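PDB 3HL0: maleylacetate reductase from Agrobacterium tumefaciens, which catalyses the NADH-dependent reduction of maleylacetate to 3-oxoadipate, probably in gamma-resorcylate breakdown, as a member of the iron-containing alcohol dehydrogenase family. Local coordinates for residues A[164-169]-A[216-221]; A[170-175]-A[257-262]; A[263-268]-A[344-349]. All coordinates share one frame; numbering follows the deposited sequence.

Interaction 1: residues A[164-169]-A[216-221]; sequences AISMTS and GARETA
The first torsions of S166 (chi1 -65°) and R218 (chi1 -69°) both set the outgoing atom beside the backbone N and opposite the carbonyl carbon; R218 then bends at chi2 and runs out extended to its guanidinium, which meets OG of S166. The contact joins helices 163-180 and 215-234 of the all-helical C-terminal part of the iron-containing alcohol dehydrogenase fold. Within 164-169 and 216-221 the nearest CA atoms, those of S166 and A221, are 9.3 Å apart, and the long arginine chain bridges the gap. The bond from R218 NH1 to S166 OG is nearly straight, at 163°, and OG lies at the edge of the guanidinium, close to its plane. S166 OG also hydrogen-bonds P162 O, just before the start of its own helix. The remaining N-H groups of R218 are well used: NE bonds to P212 O, NH2 to L161 O and NH1 to Y121 OH, an array that fixes the rotation of the buried group and ties both helix starts to the segment around 159-162. Bound NAD lies about 7 Å from the R218 side chain. The one hydrogen bond between the two segments, R218 NH1 to S166 OG, measures 2.9 Å.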
loop_
_atom_site.group_PDB
_atom_site.type_symbol
_atom_site.label_atom_id
_atom_site.label_comp_id
_atom_site.label_asym_id
_atom_site.label_seq_id
_atom_site.Cartn_x
_atom_site.Cartn_y
_atom_site.Cartn_z
ATOM N N ALA A 164 5.358 -10.734 -0.559
ATOM C CA ALA A 164 5.862 -9.754 -1.543
ATOM C C ALA A 164 6.577 -8.569 -0.874
ATOM O O ALA A 164 7.709 -8.256 -1.302
ATOM C CB ALA A 164 4.710 -9.285 -2.458
ATOM N N ILE A 165 5.976 -7.944 0.132
ATOM C CA ILE A 165 6.621 -6.825 0.856
ATOM C C ILE A 165 7.831 -7.334 1.685
ATOM O O ILE A 165 8.827 -6.598 1.865
ATOM C CB ILE A 165 5.659 -5.924 1.690
ATOM C CG1 ILE A 165 6.397 -4.744 2.270
ATOM C CG2 ILE A 165 4.960 -6.714 2.812
ATOM C CD1 ILE A 165 6.887 -3.819 1.214
ATOM N N SER A 166 7.772 -8.584 2.143
ATOM C CA SER A 166 8.960 -9.157 2.837
ATOM C C SER A 166 10.183 -9.119 1.895
ATOM O O SER A 166 11.314 -8.732 2.323
ATOM C CB SER A 166 8.721 -10.615 3.334
ATOM O OG SER A 166 7.697 -10.594 4.340
HETATM N N MSE A 167 9.978 -9.480 0.624
HETATM C CA MSE A 167 11.083 -9.510 -0.346
HETATM C C MSE A 167 11.563 -8.091 -0.680
HETATM O O MSE A 167 12.766 -7.826 -0.663
HETATM C CB MSE A 167 10.681 -10.238 -1.623
HETATM C CG MSE A 167 10.255 -11.711 -1.424
HETATM SE SE MSE A 167 11.526 -12.846 -0.509
HETATM C CE MSE A 167 10.790 -12.835 1.243
ATOM N N THR A 168 10.636 -7.177 -0.967
ATOM C CA THR A 168 11.087 -5.836 -1.387
ATOM C C THR A 168 11.621 -5.040 -0.183
ATOM O O THR A 168 12.631 -4.313 -0.315
ATOM C CB THR A 168 9.998 -5.034 -2.128
ATOM O OG1 THR A 168 8.820 -5.043 -1.304
ATOM C CG2 THR A 168 9.707 -5.740 -3.442
ATOM N N SER A 169 11.003 -5.186 0.993
ATOM C CA SER A 169 11.546 -4.527 2.163
ATOM C C SER A 169 12.927 -5.120 2.486
ATOM O O SER A 169 13.830 -4.380 2.913
ATOM C CB SER A 169 10.585 -4.725 3.360
ATOM O OG SER A 169 11.064 -3.988 4.534
ATOM N N GLY A 216 12.855 -19.352 12.383
ATOM C CA GLY A 216 14.324 -19.238 12.261
ATOM C C GLY A 216 14.723 -18.309 11.134
ATOM O O GLY A 216 15.583 -17.432 11.301
ATOM N N ALA A 217 14.098 -18.499 9.976
ATOM C CA ALA A 217 14.391 -17.606 8.843
ATOM C C ALA A 217 13.955 -16.166 9.134
ATOM O O ALA A 217 14.654 -15.209 8.748
ATOM C CB ALA A 217 13.737 -18.140 7.567
ATOM N N ARG A 218 12.790 -15.989 9.762
ATOM C CA ARG A 218 12.336 -14.664 10.176
ATOM C C ARG A 218 13.314 -14.001 11.154
ATOM O O ARG A 218 13.584 -12.815 11.038
ATOM C CB ARG A 218 10.907 -14.674 10.749
ATOM C CG ARG A 218 9.814 -14.958 9.682
ATOM C CD ARG A 218 9.696 -13.844 8.640
ATOM N NE ARG A 218 8.450 -14.058 7.891
ATOM C CZ ARG A 218 7.944 -13.212 7.008
ATOM N NH1 ARG A 218 8.594 -12.091 6.673
ATOM N NH2 ARG A 218 6.760 -13.501 6.466
ATOM N N GLU A 219 13.843 -14.775 12.102
ATOM C CA GLU A 219 14.806 -14.200 13.037
ATOM C C GLU A 219 16.032 -13.690 12.293
ATOM O O GLU A 219 16.515 -12.564 12.579
ATOM C CB GLU A 219 15.195 -15.262 14.095
ATOM C CG GLU A 219 14.056 -15.521 15.074
ATOM C CD GLU A 219 14.445 -16.577 16.096
ATOM O OE1 GLU A 219 15.306 -17.421 15.781
ATOM O OE2 GLU A 219 13.904 -16.546 17.211
ATOM N N THR A 220 16.521 -14.497 11.368
ATOM C CA THR A 220 17.733 -14.177 10.642
ATOM C C THR A 220 17.473 -12.919 9.808
ATOM O O THR A 220 18.310 -12.009 9.774
ATOM C CB THR A 220 18.168 -15.361 9.775
ATOM O OG1 THR A 220 18.481 -16.451 10.680
ATOM C CG2 THR A 220 19.408 -15.028 8.989
ATOM N N ALA A 221 16.321 -12.863 9.138
ATOM C CA ALA A 221 16.079 -11.651 8.320
ATOM C C ALA A 221 15.936 -10.388 9.180
ATOM O O ALA A 221 16.366 -9.311 8.791
ATOM C CB ALA A 221 14.825 -11.823 7.483
#

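Interaction 2: residues A[170-175]-A[257-262]; sequences GLNAMA and ETHAVL
N172 sets its amide oxygen over one face of the H259 imidazole, where the axes of 170-175 and 257-262 come within 8.1 Å at an angle of 63°. From CB, which passes 4.1 Å from H259 CB, the chain heads away from its own backbone N (chi1 -176°), a turn that takes CG to the ring, 3.9 Å from H259 CG. At the tip, N172 OD1 is poised over the middle of the ring, 3.2 Å above the plane of H259. The oxygen is at similar distances from all five ring atoms; although it comes close to ND1, the angle is too poor for a hydrogen bond, so the oxygen meets the pi face, with amide and ring planes inclined by 36°. A175 CB approaches from the ring edge, 3.9 Å from H259 ND1. One helical turn earlier, L171 CD1 rests on A260 CB at 3.6 Å and adds an apolar contact, while F296 and A297 of helix 289-300 also pack on L171. The ring of H259 further meets those of H240, H241 and H255, and the N172 side chain is about 4 Å from the bound NAD. Such a histidine-rich cluster beside the cofactor, in the helical domain, is consistent with the cleft that holds the cofactor in iron-containing alcohol dehydrogenases.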
loop_
_atom_site.group_PDB
_atom_site.type_symbol
_atom_site.label_atom_id
_atom_site.label_comp_id
_atom_site.label_asym_id
_atom_site.label_seq_id
_atom_site.Cartn_x
_atom_site.Cartn_y
_atom_site.Cartn_z
ATOM N N GLY A 170 13.108 -6.436 2.268
ATOM C CA GLY A 170 14.423 -7.088 2.525
ATOM C C GLY A 170 15.459 -6.496 1.590
ATOM O O GLY A 170 16.594 -6.231 1.997
ATOM N N LEU A 171 15.085 -6.268 0.305
ATOM C CA LEU A 171 16.021 -5.606 -0.609
ATOM C C LEU A 171 16.304 -4.148 -0.230
ATOM O O LEU A 171 17.426 -3.666 -0.448
ATOM C CB LEU A 171 15.555 -5.728 -2.085
ATOM C CG LEU A 171 15.609 -7.159 -2.633
ATOM C CD1 LEU A 171 14.699 -7.230 -3.896
ATOM C CD2 LEU A 171 17.039 -7.540 -2.977
ATOM N N ASN A 172 15.304 -3.439 0.325
ATOM C CA ASN A 172 15.514 -2.086 0.865
ATOM C C ASN A 172 16.583 -2.099 1.968
ATOM O O ASN A 172 17.480 -1.239 2.011
ATOM C CB ASN A 172 14.157 -1.548 1.401
ATOM C CG ASN A 172 14.202 -0.096 1.899
ATOM O OD1 ASN A 172 15.114 0.697 1.637
ATOM N ND2 ASN A 172 13.155 0.258 2.620
ATOM N N ALA A 173 16.506 -3.092 2.850
ATOM C CA ALA A 173 17.541 -3.241 3.894
ATOM C C ALA A 173 18.906 -3.455 3.249
ATOM O O ALA A 173 19.900 -2.787 3.594
ATOM C CB ALA A 173 17.195 -4.450 4.827
HETATM N N MSE A 174 18.959 -4.384 2.311
HETATM C CA MSE A 174 20.236 -4.705 1.639
HETATM C C MSE A 174 20.826 -3.454 0.976
HETATM O O MSE A 174 22.055 -3.277 0.942
HETATM C CB MSE A 174 20.072 -5.806 0.600
HETATM C CG MSE A 174 19.769 -7.106 1.289
HETATM SE SE MSE A 174 19.406 -8.550 0.065
HETATM C CE MSE A 174 21.004 -8.561 -0.883
ATOM N N ALA A 175 19.962 -2.575 0.453
ATOM C CA ALA A 175 20.473 -1.352 -0.155
ATOM C C ALA A 175 21.270 -0.472 0.817
ATOM O O ALA A 175 22.268 0.120 0.436
ATOM C CB ALA A 175 19.295 -0.545 -0.777
ATOM N N GLU A 257 9.484 -1.171 -3.255
ATOM C CA GLU A 257 9.601 -1.674 -4.621
ATOM C C GLU A 257 10.571 -0.855 -5.461
ATOM O O GLU A 257 11.249 -1.417 -6.314
ATOM C CB GLU A 257 8.238 -1.576 -5.302
ATOM C CG GLU A 257 7.242 -2.658 -4.864
ATOM C CD GLU A 257 6.463 -2.321 -3.588
ATOM O OE1 GLU A 257 6.785 -1.366 -2.822
ATOM O OE2 GLU A 257 5.447 -3.027 -3.362
ATOM N N THR A 258 10.602 0.450 -5.223
ATOM C CA THR A 258 11.556 1.341 -5.937
ATOM C C THR A 258 13.009 0.942 -5.617
ATOM O O THR A 258 13.836 0.795 -6.514
ATOM C CB THR A 258 11.315 2.800 -5.571
ATOM O OG1 THR A 258 9.976 3.146 -5.967
ATOM C CG2 THR A 258 12.274 3.717 -6.339
ATOM N N HIS A 259 13.251 0.670 -4.338
ATOM C CA HIS A 259 14.583 0.160 -3.923
ATOM C C HIS A 259 14.911 -1.165 -4.563
ATOM O O HIS A 259 15.984 -1.349 -5.068
ATOM C CB HIS A 259 14.640 -0.012 -2.422
ATOM C CG HIS A 259 14.879 1.255 -1.711
ATOM N ND1 HIS A 259 16.135 1.672 -1.336
ATOM C CD2 HIS A 259 14.017 2.236 -1.334
ATOM C CE1 HIS A 259 16.040 2.868 -0.774
ATOM N NE2 HIS A 259 14.765 3.230 -0.759
ATOM N N ALA A 260 13.942 -2.078 -4.611
ATOM C CA ALA A 260 14.212 -3.375 -5.188
ATOM C C ALA A 260 14.535 -3.297 -6.668
ATOM O O ALA A 260 15.450 -3.948 -7.147
ATOM C CB ALA A 260 12.976 -4.310 -4.985
ATOM N N VAL A 261 13.769 -2.474 -7.383
ATOM C CA VAL A 261 14.014 -2.324 -8.819
ATOM C C VAL A 261 15.364 -1.670 -9.153
ATOM O O VAL A 261 16.088 -2.135 -10.057
ATOM C CB VAL A 261 12.865 -1.567 -9.486
ATOM C CG1 VAL A 261 13.201 -1.280 -10.970
ATOM C CG2 VAL A 261 11.612 -2.428 -9.431
ATOM N N LEU A 262 15.672 -0.598 -8.423
ATOM C CA LEU A 262 16.871 0.203 -8.762
ATOM C C LEU A 262 18.162 -0.454 -8.283
ATOM O O LEU A 262 19.193 -0.214 -8.903
ATOM C CB LEU A 262 16.765 1.630 -8.188
ATOM C CG LEU A 262 15.779 2.532 -8.977
ATOM C CD1 LEU A 262 15.683 3.865 -8.245
ATOM C CD2 LEU A 262 16.237 2.724 -10.375
#

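Interaction 3: residues A[263-268]-A[344-349]; sequences LPHTIA and QRAFEG
R345, whose CB packs against the ring of H265, holds E348 of its own helix in a side-on salt bridge: R345 NE reaches E348 OE1 at 2.9 Å and R345 NH1 reaches E348 OE2 at 3.1 Å. Both bonds are almost straight, and both oxygens lie close to the guanidinium plane, although OE1 is approached from above the carboxylate plane. Bends at chi2 and chi3 curl the arginine chain round to E348, three residues further on, leaving R345 CB against the histidine. R345 CB is 3.7 Å from H265 ND1. The contact sets the last turn of helix 336-348, closed by a Schellman motif with G349 at C-prime, against helix 255-271 within the C-terminal helical domain, away from the cofactor site. The CB of H265 points toward 344-349, and one ring face receives A346: CA of A346 stands 3.7 Å above the H265 ring plane, displaced toward its rim. The methyl carbon of A346 makes a CH-pi contact over the same ring, 4.2 Å from the H265 ring centroid and 28° off its normal. L306 also touches A346, through a backbone hydrogen bond and through its side chain.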
loop_
_atom_site.group_PDB
_atom_site.type_symbol
_atom_site.label_atom_id
_atom_site.label_comp_id
_atom_site.label_asym_id
_atom_site.label_seq_id
_atom_site.Cartn_x
_atom_site.Cartn_y
_atom_site.Cartn_z
ATOM N N LEU A 263 18.110 -1.184 -7.163
ATOM C CA LEU A 263 19.378 -1.585 -6.461
ATOM C C LEU A 263 20.429 -2.265 -7.392
ATOM O O LEU A 263 21.606 -1.902 -7.349
ATOM C CB LEU A 263 19.088 -2.419 -5.215
ATOM C CG LEU A 263 20.356 -2.663 -4.369
ATOM C CD1 LEU A 263 21.017 -1.389 -3.843
ATOM C CD2 LEU A 263 19.953 -3.637 -3.275
ATOM N N PRO A 264 20.027 -3.185 -8.283
ATOM C CA PRO A 264 21.079 -3.819 -9.111
ATOM C C PRO A 264 21.781 -2.802 -10.038
ATOM O O PRO A 264 22.954 -2.963 -10.321
ATOM C CB PRO A 264 20.307 -4.849 -9.947
ATOM C CG PRO A 264 19.094 -5.190 -9.079
ATOM C CD PRO A 264 18.715 -3.857 -8.432
ATOM N N HIS A 265 21.042 -1.795 -10.488
ATOM C CA HIS A 265 21.533 -0.795 -11.443
ATOM C C HIS A 265 22.356 0.261 -10.780
ATOM O O HIS A 265 23.339 0.690 -11.364
ATOM C CB HIS A 265 20.322 -0.179 -12.139
ATOM C CG HIS A 265 19.493 -1.217 -12.810
ATOM N ND1 HIS A 265 19.887 -1.829 -13.981
ATOM C CD2 HIS A 265 18.341 -1.814 -12.425
ATOM C CE1 HIS A 265 18.991 -2.752 -14.294
ATOM N NE2 HIS A 265 18.043 -2.761 -13.374
ATOM N N THR A 266 21.952 0.690 -9.579
ATOM C CA THR A 266 22.709 1.728 -8.877
ATOM C C THR A 266 24.013 1.106 -8.379
ATOM O O THR A 266 25.081 1.757 -8.466
ATOM C CB THR A 266 21.896 2.344 -7.718
ATOM O OG1 THR A 266 21.458 1.285 -6.851
ATOM C CG2 THR A 266 20.682 3.101 -8.300
ATOM N N ILE A 267 23.948 -0.129 -7.895
ATOM C CA ILE A 267 25.205 -0.796 -7.485
ATOM C C ILE A 267 26.100 -1.054 -8.684
ATOM O O ILE A 267 27.295 -0.747 -8.605
ATOM C CB ILE A 267 24.897 -2.071 -6.703
ATOM C CG1 ILE A 267 24.199 -1.700 -5.394
ATOM C CG2 ILE A 267 26.183 -2.855 -6.414
ATOM C CD1 ILE A 267 24.967 -0.724 -4.482
ATOM N N ALA A 268 25.548 -1.528 -9.815
ATOM C CA ALA A 268 26.370 -1.669 -11.028
ATOM C C ALA A 268 27.033 -0.368 -11.463
ATOM O O ALA A 268 28.198 -0.408 -11.956
ATOM C CB ALA A 268 25.540 -2.255 -12.203
ATOM N N GLN A 344 17.203 3.920 -18.097
ATOM C CA GLN A 344 16.680 3.125 -19.184
ATOM C C GLN A 344 16.768 1.659 -18.908
ATOM O O GLN A 344 15.828 0.939 -19.164
ATOM C CB GLN A 344 17.414 3.450 -20.485
ATOM C CG GLN A 344 16.672 2.938 -21.692
ATOM C CD GLN A 344 15.458 3.752 -22.002
ATOM O OE1 GLN A 344 15.496 4.953 -21.895
ATOM N NE2 GLN A 344 14.362 3.095 -22.368
ATOM N N ARG A 345 17.905 1.219 -18.364
ATOM C CA ARG A 345 18.021 -0.198 -17.997
ATOM C C ARG A 345 16.994 -0.600 -16.916
ATOM O O ARG A 345 16.410 -1.697 -17.014
ATOM C CB ARG A 345 19.430 -0.486 -17.451
ATOM C CG ARG A 345 20.617 -0.257 -18.438
ATOM C CD ARG A 345 20.518 -1.062 -19.733
ATOM N NE ARG A 345 19.639 -0.488 -20.767
ATOM C CZ ARG A 345 19.974 0.554 -21.534
ATOM N NH1 ARG A 345 19.133 0.970 -22.510
ATOM N NH2 ARG A 345 21.158 1.157 -21.346
ATOM N N ALA A 346 16.853 0.242 -15.892
ATOM C CA ALA A 346 15.863 -0.029 -14.812
ATOM C C ALA A 346 14.447 0.006 -15.380
ATOM O O ALA A 346 13.639 -0.822 -15.015
ATOM C CB ALA A 346 16.010 0.965 -13.685
ATOM N N PHE A 347 14.185 0.886 -16.345
ATOM C CA PHE A 347 12.843 0.925 -16.978
ATOM C C PHE A 347 12.527 -0.366 -17.731
ATOM O O PHE A 347 11.395 -0.876 -17.691
ATOM C CB PHE A 347 12.794 2.133 -17.933
ATOM C CG PHE A 347 11.504 2.231 -18.731
ATOM C CD1 PHE A 347 10.341 2.688 -18.127
ATOM C CD2 PHE A 347 11.497 1.872 -20.074
ATOM C CE1 PHE A 347 9.140 2.767 -18.880
ATOM C CE2 PHE A 347 10.297 1.961 -20.820
ATOM C CZ PHE A 347 9.143 2.414 -20.215
ATOM N N GLU A 348 13.537 -0.882 -18.427
ATOM C CA GLU A 348 13.448 -2.125 -19.202
ATOM C C GLU A 348 13.393 -3.383 -18.350
ATOM O O GLU A 348 13.011 -4.454 -18.836
ATOM C CB GLU A 348 14.714 -2.223 -20.082
ATOM C CG GLU A 348 14.715 -1.316 -21.264
ATOM C CD GLU A 348 16.122 -1.108 -21.855
ATOM O OE1 GLU A 348 17.101 -1.809 -21.435
ATOM O OE2 GLU A 348 16.232 -0.223 -22.754
ATOM N N GLY A 349 13.867 -3.291 -17.109
ATOM C CA GLY A 349 14.117 -4.489 -16.339
ATOM C C GLY A 349 15.290 -5.294 -16.877
ATOM O O GLY A 349 15.314 -6.530 -16.731
#

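How the interactions relate
The three contacts follow one another through the helical domain: interactions 1 and 2 share helix 163-180, and interactions 2 and 3 share helix 255-271. Interactions 1 and 2, with centres 12 Å apart, meet where T168 CG2 packs 3.9 Å from A260 CB. Interactions 2 and 3, centres 11 Å apart, join more closely, A175 CB lying 3.6 Å from L263 CD1 and L262 CD2 3.8 Å from A346 CB. Interactions 1 and 3 do not touch, their nearest atoms being about 8 Å apart. Interaction 2 reaches the cofactor and interaction 1 lies a little further off; the side chain of T120, an NAD-binding residue, is about 8 Å from that of S166 and about 7 Å from that of N172. Interaction 3 lies away from the cofactor.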